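Local coordinates for UL18 protein (Human herpesvirus 5, PDB 3D2U) that helps the virus evade host NK cells by acting as an MHC class I-like ligand of the inhibitory receptor LILRB1 and modulating its activity, at residues 17-22 with 75-80; 86-91 with 148-153; 191-196 with 272-277; 202-207 with 229-234; 209-212 with 218-221. The protein carries 4 engineered substitutions. All coordinates share one frame; numbering follows the deposited sequence.

Contact 1. Residues 17-22 with 75-80; sequences MTLTVV and NQTEQN
Met17 and Leu19 of strand 17-25 pack beneath Thr77 and Glu78 of helix 62-88, a buried strand-to-helix contact in the platform of an MHC class I fold, where the first long helix lies across the antiparallel floor. The two short segments run at 128° to each other, with their axes 9.4 Å apart at closest approach, and no hydrogen bond links them; the contact is packing, carried by the side chains of the strand. Met17 and Leu19, two residues apart on the strand, both send their CB toward the helix. Met17 contributes most: its chain bends at chi2 and chi3, which brings SD alongside the aliphatic part of Glu78, 3.7 Å from CG. Its methyl CE is modelled too near the helix backbone, and its exact place is doubtful. While its methylenes lie against the thioether, Glu78 runs extended beyond CG and carries its carboxylate to a salt bridge between OE2 and Lys40 NZ. Leu19 meets Thr77 at about a right angle, and both residues also touch Trp98 of strand 95-104, a neighbouring part of the floor. One turn up the helix, Asn80 hydrogen-bonds the backbone of the bound peptide, which places the contact below the wall of the groove. Thr77 has OG1 beside its own backbone N (chi1 -61°), where it hydrogen-bonds Ile73 O one turn back; the same oxygen is met by the branch methyl of Leu19, with CD2 4.0 Å from Thr77 OG1.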
# COMPACT_ATOMS: atom_id res chain seq x y z
N MET A 17 3.12 -20.31 18.81
CA MET A 17 1.96 -19.59 18.30
C MET A 17 1.91 -18.21 18.94
O MET A 17 2.25 -18.04 20.11
CB MET A 17 0.69 -20.38 18.63
CG MET A 17 0.54 -21.67 17.83
SD MET A 17 -0.26 -22.98 18.76
CE MET A 17 -1.86 -22.90 18.15
N THR A 18 1.49 -17.22 18.17
CA THR A 18 1.39 -15.85 18.65
C THR A 18 -0.00 -15.30 18.41
O THR A 18 -0.65 -15.65 17.43
CB THR A 18 2.33 -14.89 17.90
OG1 THR A 18 3.65 -15.44 17.86
CG2 THR A 18 2.35 -13.51 18.60
N LEU A 19 -0.46 -14.45 19.32
CA LEU A 19 -1.75 -13.79 19.15
C LEU A 19 -1.50 -12.35 19.53
O LEU A 19 -0.88 -12.05 20.55
CB LEU A 19 -2.84 -14.36 20.06
CG LEU A 19 -4.19 -13.61 19.98
CD1 LEU A 19 -4.81 -13.69 18.57
CD2 LEU A 19 -5.14 -14.18 21.01
N THR A 20 -1.94 -11.45 18.67
CA THR A 20 -1.84 -10.04 18.97
C THR A 20 -3.23 -9.54 18.63
O THR A 20 -3.71 -9.72 17.52
CB THR A 20 -0.76 -9.29 18.11
OG1 THR A 20 -1.16 -9.25 16.73
CG2 THR A 20 0.60 -9.96 18.22
N VAL A 21 -3.92 -8.98 19.61
CA VAL A 21 -5.22 -8.44 19.32
C VAL A 21 -5.17 -6.94 19.62
O VAL A 21 -4.56 -6.50 20.60
CB VAL A 21 -6.38 -9.25 20.03
CG1 VAL A 21 -5.84 -10.24 21.04
CG2 VAL A 21 -7.40 -8.32 20.63
N VAL A 22 -5.72 -6.16 18.69
CA VAL A 22 -5.74 -4.71 18.79
C VAL A 22 -7.17 -4.19 18.78
O VAL A 22 -8.02 -4.69 18.05
CB VAL A 22 -4.98 -4.04 17.60
CG1 VAL A 22 -3.59 -4.62 17.47
CG2 VAL A 22 -5.77 -4.21 16.28
N ASN A 75 -6.01 -19.48 24.74
CA ASN A 75 -6.10 -20.91 25.00
C ASN A 75 -6.94 -21.52 23.89
O ASN A 75 -6.52 -22.47 23.22
CB ASN A 75 -6.75 -21.17 26.36
CG ASN A 75 -6.51 -22.57 26.85
OD1 ASN A 75 -5.55 -22.82 27.58
ND2 ASN A 75 -7.36 -23.51 26.44
N GLN A 76 -8.14 -20.97 23.69
CA GLN A 76 -9.01 -21.45 22.64
C GLN A 76 -8.32 -21.24 21.29
O GLN A 76 -8.39 -22.10 20.42
CB GLN A 76 -10.35 -20.68 22.67
CG GLN A 76 -11.34 -21.06 21.55
CD GLN A 76 -12.03 -22.42 21.75
OE1 GLN A 76 -11.55 -23.28 22.49
NE2 GLN A 76 -13.17 -22.61 21.08
N THR A 77 -7.63 -20.11 21.13
CA THR A 77 -6.96 -19.82 19.87
C THR A 77 -5.92 -20.88 19.53
O THR A 77 -5.80 -21.29 18.38
CB THR A 77 -6.30 -18.42 19.85
OG1 THR A 77 -7.31 -17.42 20.03
CG2 THR A 77 -5.61 -18.18 18.51
N GLU A 78 -5.17 -21.33 20.53
CA GLU A 78 -4.16 -22.35 20.31
C GLU A 78 -4.78 -23.61 19.71
O GLU A 78 -4.20 -24.24 18.83
CB GLU A 78 -3.44 -22.67 21.61
CG GLU A 78 -2.13 -21.94 21.78
CD GLU A 78 -1.56 -22.11 23.16
OE1 GLU A 78 -0.33 -21.96 23.33
OE2 GLU A 78 -2.34 -22.39 24.09
N GLN A 79 -5.96 -23.97 20.20
CA GLN A 79 -6.64 -25.15 19.68
C GLN A 79 -7.11 -24.90 18.26
O GLN A 79 -6.91 -25.73 17.38
CB GLN A 79 -7.84 -25.49 20.57
CG GLN A 79 -7.49 -25.52 22.04
CD GLN A 79 -8.50 -26.29 22.86
OE1 GLN A 79 -9.68 -26.34 22.52
NE2 GLN A 79 -8.04 -26.89 23.95
N ASN A 80 -7.72 -23.74 18.04
CA ASN A 80 -8.20 -23.42 16.70
C ASN A 80 -7.10 -23.40 15.65
O ASN A 80 -7.30 -23.86 14.53
CB ASN A 80 -8.93 -22.07 16.71
CG ASN A 80 -10.16 -22.07 17.59
OD1 ASN A 80 -10.79 -23.11 17.79
ND2 ASN A 80 -10.52 -20.91 18.09

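Contact 2. Residues 86-91 with 148-153; sequences IALGYR and KTYIDG
Tyr150 and Ile151, near the start of helix 148-156, are the residues that meet Ala87 and Leu88 at the end of helix 62-88. The segment opens with Lys148, whose CB points away from the contact while its carbonyl takes a helical bond: Asp152 N lies 2.8 Å from Lys148 O. Tyr150 follows, with CB directed toward the other helix and CG anti to the backbone N (chi1 167°), a setting that stretches the ring out over Ala87. The methyl carbon Ala87 CB sits over one face in a CH-pi contact, 3.8 Å from the Tyr150 ring centroid and 24° off the normal. It is displaced toward the hydroxyl-bearing end, with Ala87 CB 3.5 Å from Tyr150 CZ. Leu88 adds its CD2 obliquely to the same ring, 3.9 Å from Tyr150 CD2. In the MHC class I platform the two helices flank the peptide groove, and this is where the end of the first wall comes up against the beginning of the second. Ile151 comes next; its CB does not aim at Leu88, but the chain end turns in, and Ile151 CD1 lies 3.4 Å from Leu88 CD2, tighter than usual for two methyls. The two side chains cross at about a right angle, and Trp119 of the floor touches Leu88 as well. Asp152 directs OD1 to a hydrogen bond with Tyr139 OH. Gly153 closes the segment, its N bonded to Thr149 O at 3.0 Å.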
# COMPACT_ATOMS: atom_id res chain seq x y z
N ILE A 86 -3.93 -28.46 10.64
CA ILE A 86 -4.07 -29.88 10.37
C ILE A 86 -5.07 -30.14 9.25
O ILE A 86 -4.79 -30.85 8.31
CB ILE A 86 -4.53 -30.66 11.65
CG1 ILE A 86 -3.37 -30.72 12.66
CG2 ILE A 86 -4.99 -32.07 11.28
CD1 ILE A 86 -3.75 -31.32 14.00
N ALA A 87 -6.25 -29.53 9.35
CA ALA A 87 -7.29 -29.73 8.36
C ALA A 87 -7.08 -29.00 7.03
O ALA A 87 -7.31 -29.57 5.96
CB ALA A 87 -8.64 -29.33 8.95
N LEU A 88 -6.65 -27.74 7.09
CA LEU A 88 -6.48 -26.96 5.87
C LEU A 88 -5.07 -26.80 5.32
O LEU A 88 -4.91 -26.64 4.11
CB LEU A 88 -7.06 -25.55 6.07
CG LEU A 88 -8.46 -25.32 6.64
CD1 LEU A 88 -8.75 -23.82 6.62
CD2 LEU A 88 -9.50 -26.07 5.83
N GLY A 89 -4.06 -26.85 6.18
CA GLY A 89 -2.70 -26.63 5.70
C GLY A 89 -2.69 -25.18 5.26
O GLY A 89 -3.64 -24.48 5.55
N TYR A 90 -1.67 -24.70 4.58
CA TYR A 90 -1.69 -23.30 4.15
C TYR A 90 -0.91 -23.16 2.86
O TYR A 90 -0.15 -24.05 2.50
CB TYR A 90 -1.09 -22.40 5.23
CG TYR A 90 0.40 -22.59 5.43
CD1 TYR A 90 1.32 -21.75 4.81
CD2 TYR A 90 0.88 -23.65 6.19
CE1 TYR A 90 2.69 -21.96 4.96
CE2 TYR A 90 2.24 -23.87 6.34
CZ TYR A 90 3.14 -23.02 5.72
OH TYR A 90 4.48 -23.24 5.88
N ARG A 91 -1.12 -22.05 2.17
CA ARG A 91 -0.42 -21.79 0.92
C ARG A 91 0.65 -20.71 1.10
O ARG A 91 1.75 -20.81 0.56
CB ARG A 91 -1.43 -21.40 -0.16
CG ARG A 91 -2.48 -22.48 -0.46
CD ARG A 91 -1.82 -23.79 -0.90
NE ARG A 91 -2.74 -24.92 -1.01
CZ ARG A 91 -3.45 -25.23 -2.09
NH1 ARG A 91 -3.34 -24.49 -3.19
NH2 ARG A 91 -4.24 -26.29 -2.09
N LYS A 148 -13.74 -27.59 0.89
CA LYS A 148 -15.10 -27.07 0.97
C LYS A 148 -16.05 -27.82 1.88
O LYS A 148 -16.71 -27.22 2.72
CB LYS A 148 -15.71 -26.97 -0.44
CG LYS A 148 -17.22 -26.69 -0.46
CD LYS A 148 -17.63 -26.13 -1.81
CE LYS A 148 -19.13 -25.88 -1.89
NZ LYS A 148 -19.47 -25.23 -3.19
N THR A 149 -16.14 -29.13 1.73
CA THR A 149 -17.06 -29.85 2.59
C THR A 149 -16.66 -29.75 4.06
O THR A 149 -17.54 -29.68 4.93
CB THR A 149 -17.24 -31.33 2.14
OG1 THR A 149 -15.97 -31.96 2.04
CG2 THR A 149 -17.96 -31.38 0.77
N TYR A 150 -15.36 -29.70 4.36
CA TYR A 150 -14.95 -29.56 5.76
C TYR A 150 -15.35 -28.17 6.28
O TYR A 150 -15.92 -28.05 7.37
CB TYR A 150 -13.44 -29.74 5.93
CG TYR A 150 -12.92 -29.30 7.30
CD1 TYR A 150 -12.88 -30.18 8.39
CD2 TYR A 150 -12.46 -27.99 7.50
CE1 TYR A 150 -12.39 -29.77 9.64
CE2 TYR A 150 -11.97 -27.57 8.74
CZ TYR A 150 -11.94 -28.46 9.80
OH TYR A 150 -11.44 -28.02 11.01
N ILE A 151 -15.05 -27.13 5.51
CA ILE A 151 -15.39 -25.77 5.94
C ILE A 151 -16.91 -25.61 6.10
O ILE A 151 -17.38 -25.13 7.13
CB ILE A 151 -14.83 -24.71 4.95
CG1 ILE A 151 -13.30 -24.83 4.86
CG2 ILE A 151 -15.16 -23.30 5.43
CD1 ILE A 151 -12.58 -24.65 6.19
N ASP A 152 -17.68 -26.04 5.10
CA ASP A 152 -19.15 -25.95 5.16
C ASP A 152 -19.69 -26.70 6.36
O ASP A 152 -20.70 -26.31 6.96
CB ASP A 152 -19.76 -26.50 3.88
CG ASP A 152 -19.57 -25.57 2.71
OD1 ASP A 152 -18.80 -24.60 2.86
OD2 ASP A 152 -20.17 -25.79 1.64
N GLY A 153 -19.02 -27.79 6.70
CA GLY A 153 -19.42 -28.60 7.84
C GLY A 153 -19.16 -27.86 9.14
O GLY A 153 -19.93 -27.97 10.09

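Contact 3. Residues 191-196 with 272-277; sequences PVVKGG and WTVEIP
Val193, Trp272 and Ile276 bury the most surface where strand 192-201 faces the segment 272-277 across the immunoglobulin domain. Val193 is the central piece: its CB points at the other segment and its two methyls part company. CG1, anti to the backbone N (chi1 175°), touches Ile276, with Val193 CG1 3.7 Å from Ile276 CD1. CG2 turns to Val274, where Val193 CG2 and Val274 CG1 are also 3.7 Å apart, the two valines sliding past each other in opposite directions. Ile276 reaches Val193 with CG1 held between its own backbone N and carbonyl carbon (chi1 65°), the crowded position, and CD1 at the far end doing the touching. Trp272 meets Pro191 with the six-membered part of its indole, approached obliquely by the proline ring; Pro191 CD is 3.6 Å from Trp272 CZ3. The indole also stacks with His190. No hydrogen bond crosses, since each strand is bonded within its own sheet: 192-201 is an outer strand beside 204-214, and 273-279 an outer strand beside 262-268, so the contact joins the margins of the two facing sheets.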
# COMPACT_ATOMS: atom_id res chain seq x y z
N PRO A 191 -5.72 19.96 11.24
CA PRO A 191 -4.34 19.84 10.79
C PRO A 191 -3.53 21.13 10.73
O PRO A 191 -4.07 22.23 10.69
CB PRO A 191 -4.50 19.25 9.40
CG PRO A 191 -5.72 20.01 8.89
CD PRO A 191 -6.66 19.95 10.10
N VAL A 192 -2.22 20.95 10.72
CA VAL A 192 -1.28 22.02 10.53
C VAL A 192 -1.19 21.82 9.02
O VAL A 192 -1.04 20.69 8.57
CB VAL A 192 0.08 21.70 11.22
CG1 VAL A 192 1.21 22.54 10.64
CG2 VAL A 192 -0.02 21.93 12.73
N VAL A 193 -1.36 22.88 8.23
CA VAL A 193 -1.30 22.75 6.78
C VAL A 193 -0.11 23.52 6.22
O VAL A 193 0.17 24.64 6.63
CB VAL A 193 -2.62 23.27 6.12
CG1 VAL A 193 -2.51 23.24 4.60
CG2 VAL A 193 -3.80 22.42 6.56
N LYS A 194 0.62 22.90 5.29
CA LYS A 194 1.78 23.54 4.69
C LYS A 194 1.78 23.29 3.19
O LYS A 194 1.43 22.20 2.74
CB LYS A 194 3.06 22.99 5.31
CG LYS A 194 4.31 23.57 4.70
CD LYS A 194 5.51 23.34 5.61
CE LYS A 194 6.74 24.03 5.07
NZ LYS A 194 7.66 24.35 6.18
N GLY A 195 2.17 24.31 2.43
CA GLY A 195 2.19 24.15 0.98
C GLY A 195 3.22 25.03 0.30
O GLY A 195 3.80 25.92 0.92
N GLY A 196 3.44 24.79 -0.99
CA GLY A 196 4.39 25.59 -1.74
C GLY A 196 4.56 25.03 -3.13
O GLY A 196 3.76 24.19 -3.57
N TRP A 272 -14.52 23.08 9.25
CA TRP A 272 -13.43 24.01 9.33
C TRP A 272 -12.69 23.94 8.01
O TRP A 272 -12.39 22.85 7.52
CB TRP A 272 -12.57 23.58 10.52
CG TRP A 272 -11.30 24.30 10.74
CD1 TRP A 272 -11.09 25.35 11.59
CD2 TRP A 272 -10.03 23.95 10.20
NE1 TRP A 272 -9.75 25.67 11.61
CE2 TRP A 272 -9.08 24.83 10.76
CE3 TRP A 272 -9.60 22.98 9.28
CZ2 TRP A 272 -7.72 24.77 10.44
CZ3 TRP A 272 -8.25 22.92 8.96
CH2 TRP A 272 -7.32 23.81 9.54
N THR A 273 -12.44 25.10 7.42
CA THR A 273 -11.74 25.16 6.15
C THR A 273 -10.63 26.19 6.23
O THR A 273 -10.88 27.32 6.64
CB THR A 273 -12.69 25.59 5.00
OG1 THR A 273 -13.73 24.61 4.85
CG2 THR A 273 -11.92 25.72 3.69
N VAL A 274 -9.41 25.79 5.88
CA VAL A 274 -8.31 26.72 5.87
C VAL A 274 -7.85 26.90 4.42
O VAL A 274 -7.96 25.98 3.61
CB VAL A 274 -7.10 26.23 6.75
CG1 VAL A 274 -6.44 25.00 6.13
CG2 VAL A 274 -6.09 27.35 6.88
N GLU A 275 -7.36 28.08 4.10
CA GLU A 275 -6.88 28.34 2.75
C GLU A 275 -5.57 29.11 2.80
O GLU A 275 -5.48 30.14 3.46
CB GLU A 275 -7.93 29.12 1.94
CG GLU A 275 -7.80 28.89 0.45
CD GLU A 275 -8.99 29.40 -0.35
OE1 GLU A 275 -10.14 29.05 -0.01
OE2 GLU A 275 -8.77 30.13 -1.35
N ILE A 276 -4.55 28.58 2.13
CA ILE A 276 -3.23 29.20 2.10
C ILE A 276 -2.69 29.36 0.68
O ILE A 276 -2.94 28.52 -0.20
CB ILE A 276 -2.17 28.38 2.94
CG1 ILE A 276 -1.92 27.00 2.30
CG2 ILE A 276 -2.65 28.21 4.37
CD1 ILE A 276 -3.12 26.07 2.32
N PRO A 277 -1.95 30.46 0.42
CA PRO A 277 -1.37 30.71 -0.90
C PRO A 277 -0.26 29.68 -1.13
O PRO A 277 0.50 29.37 -0.22
CB PRO A 277 -0.82 32.14 -0.78
CG PRO A 277 -0.49 32.24 0.69
CD PRO A 277 -1.68 31.58 1.33

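Contact 4. Residues 202-207 with 229-234; sequences DNRAEA and KVPEDS
A salt bridge between Arg204 and Asp233 fastens the loop between strands 220-226 and 237-243 to the start of strand 204-214, at one end of the immunoglobulin C1-set domain. The loop makes a type I turn from Pro231 to Ser234, closed by Ser234 N to Pro231 O at 3.1 Å, and the turn offers Asp233 to the strand. Arg204 extends from the strand and bends at chi3 (-70°), bringing its guanidinium up to the acid. The groups meet edge on, their planes 17° apart, in a paired two-bond arrangement. Arg204 NH1 donates to Asp233 OD2 at 2.9 Å; the oxygen accepts with its syn lone pair and lies close to the guanidinium plane. The second bond, from NH2 to OD1, is modelled very short, and its exact length is doubtful. Another protein chain also uses this site: its backbone hydrogen-bonds Asp233 OD2, and one of its aromatic side chains forms a cation-pi contact with Arg204. The pairing thus lies at an interface with that chain and probably helps to fix the guanidinium there. Beside it Pro231 lies obliquely against the arginine, with its CB 3.6 Å from Arg204 NH2.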
# COMPACT_ATOMS: atom_id res chain seq x y z
N ASP A 202 11.63 24.40 -16.67
CA ASP A 202 11.20 25.31 -17.70
C ASP A 202 10.06 26.17 -17.10
O ASP A 202 10.24 26.75 -16.03
CB ASP A 202 10.72 24.59 -18.96
CG ASP A 202 10.54 25.56 -20.10
OD1 ASP A 202 11.15 26.64 -20.07
OD2 ASP A 202 9.77 25.25 -21.04
N ASN A 203 8.94 26.30 -17.80
CA ASN A 203 7.84 27.13 -17.30
C ASN A 203 6.83 26.33 -16.45
O ASN A 203 5.75 26.80 -16.16
CB ASN A 203 7.14 27.84 -18.47
CG ASN A 203 6.42 26.89 -19.40
OD1 ASN A 203 6.61 25.68 -19.33
ND2 ASN A 203 5.59 27.44 -20.28
N ARG A 204 7.24 25.11 -16.10
CA ARG A 204 6.44 24.17 -15.32
C ARG A 204 6.98 24.04 -13.88
O ARG A 204 8.14 24.37 -13.61
CB ARG A 204 6.47 22.82 -16.08
CG ARG A 204 6.27 21.53 -15.30
CD ARG A 204 6.60 20.31 -16.21
NE ARG A 204 5.60 20.11 -17.26
CZ ARG A 204 4.60 19.24 -17.18
NH1 ARG A 204 4.46 18.47 -16.11
NH2 ARG A 204 3.73 19.15 -18.18
N ALA A 205 6.13 23.61 -12.95
CA ALA A 205 6.54 23.42 -11.55
C ALA A 205 5.59 22.46 -10.86
O ALA A 205 4.59 22.04 -11.44
CB ALA A 205 6.56 24.76 -10.82
N GLU A 206 5.91 22.09 -9.62
CA GLU A 206 5.04 21.19 -8.88
C GLU A 206 4.55 21.86 -7.61
O GLU A 206 5.35 22.30 -6.79
CB GLU A 206 5.75 19.89 -8.51
CG GLU A 206 4.84 18.90 -7.81
CD GLU A 206 5.52 17.58 -7.55
OE1 GLU A 206 6.34 17.50 -6.61
OE2 GLU A 206 5.25 16.62 -8.30
N ALA A 207 3.24 21.93 -7.45
CA ALA A 207 2.65 22.51 -6.27
C ALA A 207 2.36 21.36 -5.31
O ALA A 207 2.00 20.27 -5.74
CB ALA A 207 1.37 23.25 -6.64
N LYS A 229 -4.52 28.76 -17.50
CA LYS A 229 -3.56 27.81 -18.08
C LYS A 229 -3.02 26.70 -17.15
O LYS A 229 -2.42 26.98 -16.11
CB LYS A 229 -2.38 28.59 -18.68
N VAL A 230 -3.24 25.45 -17.55
CA VAL A 230 -2.75 24.29 -16.79
C VAL A 230 -2.12 23.25 -17.73
O VAL A 230 -2.63 23.00 -18.82
CB VAL A 230 -3.89 23.58 -16.02
CG1 VAL A 230 -4.56 24.55 -15.08
CG2 VAL A 230 -4.90 22.98 -16.99
N PRO A 231 -1.02 22.62 -17.30
CA PRO A 231 -0.41 21.62 -18.19
C PRO A 231 -1.39 20.51 -18.57
O PRO A 231 -2.28 20.15 -17.80
CB PRO A 231 0.77 21.11 -17.37
CG PRO A 231 1.12 22.28 -16.50
CD PRO A 231 -0.22 22.81 -16.08
N GLU A 232 -1.18 19.97 -19.76
CA GLU A 232 -2.01 18.92 -20.32
C GLU A 232 -2.05 17.64 -19.49
O GLU A 232 -3.10 17.01 -19.34
CB GLU A 232 -1.49 18.57 -21.72
CG GLU A 232 -2.33 17.54 -22.43
CD GLU A 232 -3.78 17.97 -22.51
OE1 GLU A 232 -4.03 19.07 -23.04
OE2 GLU A 232 -4.65 17.21 -22.04
N ASP A 233 -0.89 17.28 -18.95
CA ASP A 233 -0.72 16.08 -18.14
C ASP A 233 -1.09 16.31 -16.68
O ASP A 233 -1.07 15.37 -15.88
CB ASP A 233 0.73 15.65 -18.19
CG ASP A 233 1.67 16.77 -17.79
OD1 ASP A 233 1.80 17.73 -18.58
OD2 ASP A 233 2.24 16.70 -16.68
N SER A 234 -1.41 17.55 -16.33
CA SER A 234 -1.73 17.87 -14.95
C SER A 234 -2.98 17.20 -14.42
O SER A 234 -4.01 17.12 -15.10
CB SER A 234 -1.85 19.38 -14.78
OG SER A 234 -1.89 19.73 -13.41

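Contact 5. Residues 209-212 with 218-221; sequences CTSY and EIQI. Engineered in segment 218-221: Gln220 (natural residue Asn).
Cys209 and Ile221 are the closest pair along the backbones, with CA atoms 7.7 Å apart and no hydrogen bond between the segments, as expected of strands in two different sheets that face each other. Cys209 and Ser211 on one side, Ile219 and Ile221 on the other, all point their CB atoms inward. Ser211 faces both isoleucines. With OG beside its own backbone N (chi1 -70°), the hydroxyl is directed at methyl and methylene groups: Ser211 OG is 3.6 Å from Ile219 CD1 and 4.0 Å from Ile221 CG1. This buried oxygen has no polar partner in the model, so it sits in an apolar setting. Ile219 reaches it by an extended chain, with CG1 anti to the backbone N (chi1 -170°), and the same CD1 also lies against Ser211 CB. Ile221 turns its other branch to the cysteine, where its CG2 rests 4.3 Å from Cys209 SG. Glu218, just before Ile219, folds its carboxylate back on the chain: Ile219 N donates to Glu218 OE1 at 2.6 Å, coming from above the carboxylate plane. Gln220, an engineered residue, takes no part with its side chain, while its backbone bonds with that of Thr268. Pro191 touches Ser211 and Ile219, and Val267 touches the same two residues. Through Cys209 SG the contact runs into the disulfide to Cys265, the intersheet bridge characteristic of the immunoglobulin fold, here packed about by residues from both sheets of the C1-set sandwich.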
# COMPACT_ATOMS: atom_id res chain seq x y z
N CYS A 209 0.80 20.37 -1.09
CA CYS A 209 0.05 20.80 0.09
C CYS A 209 -0.17 19.59 0.98
O CYS A 209 -0.82 18.63 0.56
CB CYS A 209 -1.31 21.37 -0.32
SG CYS A 209 -2.22 22.14 1.06
N THR A 210 0.35 19.65 2.20
CA THR A 210 0.26 18.54 3.16
C THR A 210 -0.41 18.91 4.49
O THR A 210 -0.21 20.00 5.02
CB THR A 210 1.68 18.01 3.49
OG1 THR A 210 2.36 17.69 2.27
CG2 THR A 210 1.61 16.77 4.36
N SER A 211 -1.22 17.99 5.01
CA SER A 211 -1.92 18.18 6.27
C SER A 211 -1.31 17.25 7.33
O SER A 211 -1.10 16.06 7.08
CB SER A 211 -3.42 17.90 6.10
OG SER A 211 -4.04 18.92 5.32
N TYR A 212 -1.02 17.81 8.50
CA TYR A 212 -0.39 17.08 9.59
C TYR A 212 -1.19 17.02 10.89
O TYR A 212 -1.80 18.01 11.30
CB TYR A 212 0.98 17.70 9.93
CG TYR A 212 1.92 17.97 8.77
CD1 TYR A 212 1.72 19.07 7.92
CD2 TYR A 212 3.04 17.16 8.56
CE1 TYR A 212 2.63 19.37 6.90
CE2 TYR A 212 3.96 17.45 7.54
CZ TYR A 212 3.75 18.56 6.72
OH TYR A 212 4.65 18.86 5.72
N GLU A 218 -11.10 11.81 8.16
CA GLU A 218 -11.60 12.33 6.90
C GLU A 218 -11.21 13.78 6.70
O GLU A 218 -11.28 14.60 7.62
CB GLU A 218 -13.12 12.16 6.76
CG GLU A 218 -13.69 12.75 5.44
CD GLU A 218 -12.99 12.27 4.15
OE1 GLU A 218 -11.74 12.07 4.14
OE2 GLU A 218 -13.68 12.13 3.11
N ILE A 219 -10.79 14.09 5.48
CA ILE A 219 -10.32 15.42 5.15
C ILE A 219 -10.40 15.63 3.65
O ILE A 219 -10.44 14.68 2.89
CB ILE A 219 -8.85 15.55 5.64
CG1 ILE A 219 -8.36 16.99 5.56
CG2 ILE A 219 -7.95 14.61 4.82
CD1 ILE A 219 -7.05 17.21 6.34
N GLN A 220 -10.45 16.89 3.22
CA GLN A 220 -10.50 17.22 1.80
C GLN A 220 -9.42 18.27 1.59
O GLN A 220 -9.36 19.29 2.27
CB GLN A 220 -11.89 17.76 1.40
CG GLN A 220 -12.02 18.11 -0.09
CD GLN A 220 -13.44 18.46 -0.52
OE1 GLN A 220 -13.66 19.06 -1.58
NE2 GLN A 220 -14.42 18.07 0.29
N ILE A 221 -8.53 17.96 0.65
CA ILE A 221 -7.40 18.80 0.29
C ILE A 221 -7.55 19.10 -1.19
O ILE A 221 -7.53 18.18 -2.01
CB ILE A 221 -6.06 18.06 0.53
CG1 ILE A 221 -5.92 17.66 2.00
CG2 ILE A 221 -4.89 18.92 0.07
CD1 ILE A 221 -6.81 16.51 2.43

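How the contacts relate
From the N terminus, contact 1 closes the first loop, bringing the helix 62-88 back over the platform floor. Contact 2 follows in series, using the far end of that helix to meet helix 148-156; the two centres lie about 19 Å apart. The chain then enters the immunoglobulin domain, where contact 3 closes the widest loop, from 191-196 to 272-277. Contact 4 is nested inside it and contact 5 inside contact 4; none cross. Contacts 3 and 5 are adjacent, with Lys194 O and Val192 O facing the backbone nitrogens of Thr210 and Tyr212 between neighbouring strands. The centres of contacts 4 and 5 are about 22 Å apart, contact 4 at the start of strand 204-214 and contact 5 farther along it.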